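Local coordinates for protein beta-galactosidase (Bacteroides thetaiotaomicron, PDB 5MUJ) that probably hydrolyses glycosidic linkages in the side chains of the plant pectin rhamnogalacturonan II, and binds its chain B glycan, at residues A[116-128]-A[147-159]. Numbering follows the deposited sequence.
Sequences KWDCNQRGGFPAL and WMTYIGGEGTGYE. With RAM (alpha-L-rhamnopyranose), chain B.
CG of Gln-121 stands opposite its carbonyl carbon (chi1 -51°) and the chain bends at chi2, which carries the amide to the carbonyls of loop 154-157; the Tyr-150 ring (chi1 66°) lies on the other face of the sheet. Both N-H groups of Gln-121 NE2 are used: it donates to Gly-155 O at 2.9 Å and to Gly-157 O at 2.9 Å, each acceptor lying close to the amide plane. Its OE1 accepts from a water that also takes the N-H of Glu-159. With an alanine in place of Gln-121, Gly-155 O and Gly-157 O would probably lose their NE2 donor, and the loop before Tyr-158 would be freer to move. Tyr-158 OH is hydrogen-bonded to rhamnose O3 (2.8 Å), consistent with the amide steadying this pocket loop. Asn-120 and Gln-121 both face Gly-153, a classic beta bulge; beyond it Gly-123 and Ile-151 exchange reciprocal N-H to O bonds, pairing the first two strands of one blade of a five-bladed beta-propeller. Tyr-150 OH donates to Asp-118 OD2 at 2.6 Å, nearly along the C-O axis, and Arg-122 NH1, whose NE bonds Ser-111 O, salt-bridges the same oxygen at 2.9 Å from above the carboxylate plane. Asp-118 OD1 pairs with Arg-113, so this buried carboxylate is probably kept ionised.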
loop_
_atom_site.group_PDB
_atom_site.type_symbol
_atom_site.label_atom_id
_atom_site.label_comp_id
_atom_site.label_asym_id
_atom_site.label_seq_id
_atom_site.Cartn_x
_atom_site.Cartn_y
_atom_site.Cartn_z
ATOM N N LYS A 116 18.330 -0.810 -16.492
ATOM C CA LYS A 116 17.082 -1.552 -16.593
ATOM C C LYS A 116 15.890 -0.586 -16.667
ATOM O O LYS A 116 16.036 0.594 -16.442
ATOM C CB LYS A 116 16.963 -2.512 -15.396
ATOM C CG LYS A 116 18.034 -3.586 -15.405
ATOM C CD LYS A 116 17.769 -4.653 -16.448
ATOM C CE LYS A 116 18.969 -5.540 -16.558
ATOM N NZ LYS A 116 18.804 -6.651 -17.485
ATOM N N TRP A 117 14.709 -1.138 -16.967
ATOM C CA TRP A 117 13.457 -0.368 -17.155
ATOM C C TRP A 117 13.024 0.391 -15.909
ATOM O O TRP A 117 12.324 1.384 -15.978
ATOM C CB TRP A 117 12.326 -1.289 -17.617
ATOM C CG TRP A 117 11.811 -2.231 -16.593
ATOM C CD1 TRP A 117 12.295 -3.473 -16.280
ATOM C CD2 TRP A 117 10.713 -1.997 -15.711
ATOM N NE1 TRP A 117 11.562 -4.033 -15.285
ATOM C CE2 TRP A 117 10.573 -3.153 -14.908
ATOM C CE3 TRP A 117 9.833 -0.926 -15.523
ATOM C CZ2 TRP A 117 9.592 -3.264 -13.914
ATOM C CZ3 TRP A 117 8.855 -1.036 -14.581
ATOM C CH2 TRP A 117 8.735 -2.212 -13.768
ATOM N N ASP A 118 13.432 -0.136 -14.772
ATOM C CA ASP A 118 13.063 0.411 -13.474
ATOM C C ASP A 118 14.264 1.083 -12.798
ATOM O O ASP A 118 14.396 1.031 -11.584
ATOM C CB ASP A 118 12.488 -0.712 -12.605
ATOM C CG ASP A 118 13.420 -1.906 -12.475
ATOM O OD1 ASP A 118 14.583 -1.824 -12.994
ATOM O OD2 ASP A 118 13.009 -2.925 -11.827
ATOM N N CYS A 119 15.169 1.692 -13.560
ATOM C CA CYS A 119 16.425 2.169 -12.970
ATOM C C CYS A 119 16.259 3.220 -11.876
ATOM O O CYS A 119 17.046 3.240 -10.938
ATOM C CB CYS A 119 17.363 2.678 -14.046
ATOM S SG CYS A 119 16.657 4.033 -14.989
ATOM N N ASN A 120 15.209 4.037 -11.949
ATOM C CA ASN A 120 15.012 5.190 -11.038
ATOM C C ASN A 120 13.871 5.058 -10.010
ATOM O O ASN A 120 13.857 5.798 -9.024
ATOM C CB ASN A 120 14.827 6.478 -11.874
ATOM C CG ASN A 120 16.087 6.876 -12.608
ATOM O OD1 ASN A 120 17.195 6.643 -12.119
ATOM N ND2 ASN A 120 15.938 7.511 -13.773
ATOM N N GLN A 121 12.949 4.105 -10.208
ATOM C CA GLN A 121 11.809 3.890 -9.304
ATOM C C GLN A 121 11.665 2.422 -8.983
ATOM O O GLN A 121 11.484 1.609 -9.886
ATOM C CB GLN A 121 10.492 4.381 -9.914
ATOM C CG GLN A 121 10.541 5.816 -10.460
ATOM C CD GLN A 121 10.476 6.869 -9.353
ATOM O OE1 GLN A 121 10.128 6.563 -8.229
ATOM N NE2 GLN A 121 10.800 8.093 -9.672
ATOM N N ARG A 122 11.839 2.083 -7.697
ATOM C CA ARG A 122 11.837 0.699 -7.215
ATOM C C ARG A 122 11.081 0.661 -5.891
ATOM O O ARG A 122 11.709 0.601 -4.812
ATOM C CB ARG A 122 13.286 0.197 -7.005
ATOM C CG ARG A 122 14.150 0.222 -8.283
ATOM C CD ARG A 122 14.146 -1.070 -9.073
ATOM N NE ARG A 122 15.059 -2.026 -8.478
ATOM C CZ ARG A 122 14.994 -3.351 -8.564
ATOM N NH1 ARG A 122 14.080 -3.958 -9.320
ATOM N NH2 ARG A 122 15.897 -4.085 -7.916
ATOM N N GLY A 123 9.748 0.709 -5.919
ATOM C CA GLY A 123 8.955 0.795 -4.672
ATOM C C GLY A 123 8.120 -0.446 -4.467
ATOM O O GLY A 123 7.057 -0.603 -5.053
ATOM N N GLY A 124 8.488 -1.284 -3.496
ATOM C CA GLY A 124 7.974 -2.640 -3.400
ATOM C C GLY A 124 6.982 -2.992 -2.317
ATOM O O GLY A 124 6.948 -2.358 -1.230
ATOM N N PHE A 125 6.216 -4.065 -2.578
ATOM C CA PHE A 125 5.082 -4.480 -1.796
ATOM C C PHE A 125 5.079 -6.015 -1.751
ATOM O O PHE A 125 4.702 -6.717 -2.681
ATOM C CB PHE A 125 3.766 -3.994 -2.359
ATOM C CG PHE A 125 3.778 -2.546 -2.756
ATOM C CD1 PHE A 125 3.722 -1.536 -1.818
ATOM C CD2 PHE A 125 3.891 -2.214 -4.081
ATOM C CE1 PHE A 125 3.762 -0.202 -2.213
ATOM C CE2 PHE A 125 3.934 -0.903 -4.504
ATOM C CZ PHE A 125 3.884 0.114 -3.567
ATOM N N PRO A 126 5.576 -6.599 -0.665
ATOM C CA PRO A 126 5.557 -8.044 -0.630
ATOM C C PRO A 126 4.210 -8.676 -0.995
ATOM O O PRO A 126 3.143 -8.063 -0.796
ATOM C CB PRO A 126 5.940 -8.341 0.821
ATOM C CG PRO A 126 6.882 -7.247 1.136
ATOM C CD PRO A 126 6.352 -6.028 0.445
ATOM N N ALA A 127 4.300 -9.886 -1.548
ATOM C CA ALA A 127 3.161 -10.609 -2.070
ATOM C C ALA A 127 2.859 -11.865 -1.306
ATOM O O ALA A 127 3.671 -12.352 -0.490
ATOM C CB ALA A 127 3.427 -10.964 -3.526
ATOM N N LEU A 128 1.668 -12.375 -1.531
ATOM C CA LEU A 128 1.163 -13.586 -0.983
ATOM C C LEU A 128 1.137 -13.554 0.568
ATOM O O LEU A 128 1.513 -14.538 1.222
ATOM C CB LEU A 128 1.977 -14.782 -1.478
ATOM C CG LEU A 128 2.319 -14.839 -2.974
ATOM C CD1 LEU A 128 2.965 -16.176 -3.292
ATOM C CD2 LEU A 128 1.118 -14.596 -3.872
ATOM N N TRP A 147 7.698 -13.639 -2.855
ATOM C CA TRP A 147 7.409 -12.773 -4.022
ATOM C C TRP A 147 7.033 -11.367 -3.578
ATOM O O TRP A 147 6.657 -11.144 -2.429
ATOM C CB TRP A 147 6.292 -13.390 -4.849
ATOM C CG TRP A 147 6.635 -14.711 -5.363
ATOM C CD1 TRP A 147 6.557 -15.910 -4.703
ATOM C CD2 TRP A 147 7.135 -14.996 -6.655
ATOM N NE1 TRP A 147 6.994 -16.926 -5.520
ATOM C CE2 TRP A 147 7.346 -16.388 -6.729
ATOM C CE3 TRP A 147 7.439 -14.206 -7.757
ATOM C CZ2 TRP A 147 7.833 -17.007 -7.875
ATOM C CZ3 TRP A 147 7.923 -14.829 -8.915
ATOM C CH2 TRP A 147 8.108 -16.214 -8.958
HETATM N N MSE A 148 7.153 -10.432 -4.503
HETATM C CA MSE A 148 6.897 -9.011 -4.283
HETATM C C MSE A 148 6.534 -8.384 -5.599
HETATM O O MSE A 148 7.089 -8.762 -6.629
HETATM C CB MSE A 148 8.188 -8.400 -3.766
HETATM C CG MSE A 148 8.189 -6.892 -3.608
HETATM SE SE MSE A 148 9.985 -6.255 -3.171
HETATM C CE MSE A 148 9.408 -5.952 -1.336
ATOM N N THR A 149 5.597 -7.455 -5.588
ATOM C CA THR A 149 5.375 -6.583 -6.737
ATOM C C THR A 149 5.823 -5.196 -6.371
ATOM O O THR A 149 5.944 -4.855 -5.218
ATOM C CB THR A 149 3.919 -6.527 -7.216
ATOM O OG1 THR A 149 3.095 -6.007 -6.160
ATOM C CG2 THR A 149 3.461 -7.919 -7.675
ATOM N N TYR A 150 6.033 -4.363 -7.377
ATOM C CA TYR A 150 6.580 -3.027 -7.173
ATOM C C TYR A 150 6.175 -1.970 -8.211
ATOM O O TYR A 150 5.784 -2.287 -9.381
ATOM C CB TYR A 150 8.106 -3.080 -6.989
ATOM C CG TYR A 150 8.924 -3.534 -8.186
ATOM C CD1 TYR A 150 9.429 -2.612 -9.112
ATOM C CD2 TYR A 150 9.259 -4.864 -8.352
ATOM C CE1 TYR A 150 10.227 -3.029 -10.184
ATOM C CE2 TYR A 150 10.053 -5.298 -9.425
ATOM C CZ TYR A 150 10.543 -4.383 -10.330
ATOM O OH TYR A 150 11.342 -4.864 -11.367
ATOM N N ILE A 151 6.214 -0.718 -7.768
ATOM C CA ILE A 151 6.164 0.477 -8.641
ATOM C C ILE A 151 7.541 0.578 -9.298
ATOM O O ILE A 151 8.565 0.739 -8.582
ATOM C CB ILE A 151 5.850 1.749 -7.813
ATOM C CG1 ILE A 151 4.396 1.731 -7.338
ATOM C CG2 ILE A 151 6.264 3.019 -8.546
ATOM C CD1 ILE A 151 4.042 2.808 -6.339
ATOM N N GLY A 152 7.593 0.472 -10.634
ATOM C CA GLY A 152 8.837 0.578 -11.362
ATOM C C GLY A 152 8.773 1.635 -12.441
ATOM O O GLY A 152 7.695 1.893 -12.971
ATOM N N GLY A 153 9.904 2.249 -12.769
ATOM C CA GLY A 153 9.921 3.280 -13.805
ATOM C C GLY A 153 11.306 3.848 -14.014
ATOM O O GLY A 153 12.211 3.635 -13.199
ATOM N N GLU A 154 11.472 4.555 -15.118
ATOM C CA GLU A 154 12.735 5.132 -15.480
ATOM C C GLU A 154 12.806 6.643 -15.287
ATOM O O GLU A 154 13.873 7.211 -15.445
ATOM C CB GLU A 154 13.131 4.743 -16.916
ATOM C CG GLU A 154 12.229 5.215 -18.037
ATOM C CD GLU A 154 12.727 4.764 -19.391
ATOM O OE1 GLU A 154 13.427 3.722 -19.492
ATOM O OE2 GLU A 154 12.424 5.463 -20.387
ATOM N N GLY A 155 11.702 7.293 -14.902
ATOM C CA GLY A 155 11.713 8.730 -14.640
ATOM C C GLY A 155 12.223 9.059 -13.254
ATOM O O GLY A 155 12.042 8.278 -12.320
ATOM N N THR A 156 12.876 10.205 -13.128
ATOM C CA THR A 156 13.331 10.660 -11.817
ATOM C C THR A 156 12.189 11.445 -11.166
ATOM O O THR A 156 11.064 11.541 -11.735
ATOM C CB THR A 156 14.625 11.488 -11.915
ATOM O OG1 THR A 156 14.384 12.648 -12.712
ATOM C CG2 THR A 156 15.758 10.668 -12.511
ATOM N N GLY A 157 12.472 12.092 -10.050
ATOM C CA GLY A 157 11.452 12.803 -9.308
ATOM C C GLY A 157 10.518 11.904 -8.527
ATOM O O GLY A 157 10.759 10.683 -8.325
ATOM N N TYR A 158 9.485 12.547 -8.006
ATOM C CA TYR A 158 8.480 11.870 -7.217
ATOM C C TYR A 158 7.429 11.159 -8.098
ATOM O O TYR A 158 6.691 11.802 -8.841
ATOM C CB TYR A 158 7.797 12.846 -6.284
ATOM C CG TYR A 158 6.905 12.187 -5.249
ATOM C CD1 TYR A 158 7.470 11.502 -4.159
ATOM C CD2 TYR A 158 5.513 12.239 -5.334
ATOM C CE1 TYR A 158 6.669 10.902 -3.177
ATOM C CE2 TYR A 158 4.709 11.631 -4.368
ATOM C CZ TYR A 158 5.289 10.973 -3.288
ATOM O OH TYR A 158 4.477 10.392 -2.338
ATOM N N GLU A 159 7.376 9.845 -7.967
ATOM C CA GLU A 159 6.433 8.975 -8.655
ATOM C C GLU A 159 6.466 9.216 -10.168
ATOM O O GLU A 159 7.520 9.063 -10.762
ATOM C CB GLU A 159 5.047 9.031 -7.999
ATOM C CG GLU A 159 5.073 8.477 -6.565
ATOM C CD GLU A 159 3.726 8.111 -5.957
ATOM O OE1 GLU A 159 2.681 8.596 -6.440
ATOM O OE2 GLU A 159 3.704 7.367 -4.942
HETATM C C1 RAM B . -0.196 11.274 -4.603
HETATM C C2 RAM B . 0.582 10.102 -4.061
HETATM C C3 RAM B . 1.130 10.488 -2.689
HETATM C C4 RAM B . -0.057 10.868 -1.801
HETATM C C5 RAM B . -0.987 11.953 -2.361
HETATM C C6 RAM B . -2.332 11.978 -1.654
HETATM O O2 RAM B . -0.311 8.959 -3.984
HETATM O O3 RAM B . 1.896 9.433 -2.101
HETATM O O4 RAM B . 0.450 11.395 -0.586
HETATM O O5 RAM B . -1.205 11.910 -3.794
HETATM O O HOH W 1 9.250 8.400 -6.377
HETATM O O HOH W 2 2.382 -7.842 -4.041
HETATM O O HOH W 3 5.760 -14.117 -0.729
#